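Local coordinates for acyl carrier protein (Leishmania major, PDB 5ZWT), which probably carries acyl chains during fatty acid biosynthesis, as thioesters on a phosphopantetheine arm that is absent from this apo form, at residues L12-N17 and V47-Q52. The protein carries 1 engineered substitution. Residues are numbered along the deposited sequence; the frame is centred on the assembly and turned at random.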
loop_
_atom_site.group_PDB
_atom_site.type_symbol
_atom_site.label_atom_id
_atom_site.label_comp_id
_atom_site.label_asym_id
_atom_site.label_seq_id
_atom_site.Cartn_x
_atom_site.Cartn_y
_atom_site.Cartn_z
ATOM N N LEU A 12 8.690 6.686 -3.503
ATOM C CA LEU A 12 8.855 7.900 -4.303
ATOM C C LEU A 12 8.817 9.124 -3.414
ATOM O O LEU A 12 9.597 10.060 -3.614
ATOM C CB LEU A 12 7.773 8.005 -5.389
ATOM C CG LEU A 12 7.865 7.071 -6.606
ATOM C CD1 LEU A 12 6.596 7.157 -7.421
ATOM C CD2 LEU A 12 9.071 7.410 -7.465
ATOM N N GLU A 13 7.955 9.116 -2.392
ATOM C CA GLU A 13 7.836 10.307 -1.559
ATOM C C GLU A 13 9.002 10.422 -0.594
ATOM O O GLU A 13 9.477 11.540 -0.320
ATOM C CB GLU A 13 6.510 10.286 -0.791
ATOM C CG GLU A 13 5.801 11.643 -0.722
ATOM C CD GLU A 13 5.405 12.158 -2.098
ATOM O OE1 GLU A 13 4.874 11.367 -2.905
ATOM O OE2 GLU A 13 5.648 13.351 -2.384
ATOM N N VAL A 14 9.534 9.289 -0.130
ATOM C CA VAL A 14 10.754 9.336 0.670
ATOM C C VAL A 14 11.884 9.964 -0.137
ATOM O O VAL A 14 12.600 10.847 0.351
ATOM C CB VAL A 14 11.141 7.929 1.168
ATOM C CG1 VAL A 14 12.531 7.962 1.810
ATOM C CG2 VAL A 14 10.100 7.445 2.172
ATOM N N VAL A 15 12.051 9.534 -1.392
ATOM C CA VAL A 15 13.199 9.990 -2.174
ATOM C C VAL A 15 13.020 11.441 -2.584
ATOM O O VAL A 15 13.956 12.244 -2.491
ATOM C CB VAL A 15 13.400 9.104 -3.421
ATOM C CG1 VAL A 15 14.451 9.740 -4.340
ATOM C CG2 VAL A 15 13.837 7.703 -3.032
ATOM N N LYS A 16 11.809 11.804 -3.001
ATOM C CA LYS A 16 11.537 13.172 -3.441
ATOM C C LYS A 16 11.748 14.164 -2.306
ATOM O O LYS A 16 12.158 15.311 -2.532
ATOM C CB LYS A 16 10.106 13.260 -3.964
ATOM C CG LYS A 16 9.919 12.796 -5.414
ATOM C CD LYS A 16 8.435 12.526 -5.693
ATOM C CE LYS A 16 8.242 12.016 -7.136
ATOM N NZ LYS A 16 6.821 11.812 -7.538
ATOM N N ASN A 17 11.419 13.761 -1.085
ATOM C CA ASN A 17 11.507 14.660 0.059
ATOM C C ASN A 17 12.891 14.713 0.673
ATOM O O ASN A 17 13.101 15.483 1.618
ATOM C CB ASN A 17 10.473 14.263 1.112
ATOM C CG ASN A 17 9.088 14.764 0.755
ATOM O OD1 ASN A 17 8.435 14.241 -0.148
ATOM N ND2 ASN A 17 8.652 15.808 1.435
ATOM N N VAL A 47 18.564 5.255 2.120
ATOM C CA VAL A 47 18.244 3.904 2.583
ATOM C C VAL A 47 17.713 3.938 4.019
ATOM O O VAL A 47 16.740 3.249 4.359
ATOM C CB VAL A 47 19.489 3.003 2.449
ATOM C CG1 VAL A 47 19.306 1.702 3.211
ATOM C CG2 VAL A 47 19.790 2.722 0.985
ATOM N N PHE A 48 18.323 4.756 4.883
ATOM C CA PHE A 48 17.838 4.837 6.262
ATOM C C PHE A 48 16.420 5.404 6.311
ATOM O O PHE A 48 15.571 4.900 7.057
ATOM C CB PHE A 48 18.798 5.672 7.115
ATOM C CG PHE A 48 18.304 5.940 8.539
ATOM C CD1 PHE A 48 18.383 4.960 9.517
ATOM C CD2 PHE A 48 17.798 7.175 8.889
ATOM C CE1 PHE A 48 17.945 5.211 10.832
ATOM C CE2 PHE A 48 17.339 7.434 10.195
ATOM C CZ PHE A 48 17.421 6.456 11.160
ATOM N N ALA A 49 16.130 6.431 5.500
ATOM C CA ALA A 49 14.774 6.975 5.469
ATOM C C ALA A 49 13.769 5.955 4.949
ATOM O O ALA A 49 12.593 5.959 5.363
ATOM C CB ALA A 49 14.733 8.248 4.630
ATOM N N ILE A 50 14.196 5.095 4.021
ATOM C CA ILE A 50 13.350 3.985 3.579
ATOM C C ILE A 50 13.141 2.988 4.716
ATOM O O ILE A 50 12.038 2.452 4.896
ATOM C CB ILE A 50 13.966 3.318 2.330
ATOM C CG1 ILE A 50 13.890 4.267 1.134
ATOM C CG2 ILE A 50 13.287 1.986 2.003
ATOM C CD1 ILE A 50 14.649 3.762 -0.107
ATOM N N GLU A 51 14.181 2.751 5.529
ATOM C CA GLU A 51 14.019 1.848 6.667
ATOM C C GLU A 51 12.993 2.388 7.644
ATOM O O GLU A 51 12.213 1.621 8.221
ATOM C CB GLU A 51 15.343 1.616 7.403
ATOM C CG GLU A 51 16.413 0.802 6.663
ATOM C CD GLU A 51 17.614 0.536 7.557
ATOM O OE1 GLU A 51 17.997 -0.647 7.723
ATOM O OE2 GLU A 51 18.127 1.510 8.154
ATOM N N GLN A 52 12.983 3.710 7.844
ATOM C CA GLN A 52 12.057 4.320 8.788
ATOM C C GLN A 52 10.660 4.444 8.204
ATOM O O GLN A 52 9.672 4.403 8.950
ATOM C CB GLN A 52 12.568 5.696 9.223
ATOM C CG GLN A 52 13.796 5.662 10.123
ATOM C CD GLN A 52 13.559 4.875 11.416
ATOM O OE1 GLN A 52 14.168 3.821 11.645
ATOM N NE2 GLN A 52 12.663 5.384 12.265
#
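Val-14 and Ala-49 bring helix 3-16 against helix 40-53 in the helical bundle of the acyl carrier protein, and their meeting is a compact example of how one branched side chain can carry the contact between two short helical segments. The work falls to a single methyl of Val-14. CG1 lies opposite the backbone N (chi1 171°) and reaches across to the other helix, where it rests 3.6 Å from Ala-49 CB. The short side chain of Ala-49 lets the methyl settle close to the main chain too, and Val-14 CG1 comes within 4.0 Å of the backbone N of Ile-50. The backbones run near each other here, with the CA atoms of Val-14 and Ile-50 6.6 Å apart.

The packed side of the contact merges with the interior of the bundle. Ile-50 is buried and continues onto Ala-72 and Ile-76 of helix 69-78, while Val-15, also buried, touches Val-26 and Leu-36 in loops and Ile-69 of helix 69-78. Val-15 CG2 stays 5.0 Å from Ile-50 CD1, yet both side chains reach that third helix.

Away from the CG1 methyl of Val-14 the contact is loose. Val-14 and Ala-49 are both partly exposed, and the second methyl, Val-14 CG2, comes no nearer to the other segment than 4.3 Å, at Ala-49 O. The inward limit of the contact is apolar: Ile-50 CG1, set beside its own backbone N (chi1 -68°), lies 4.0 Å from Val-14 CG1.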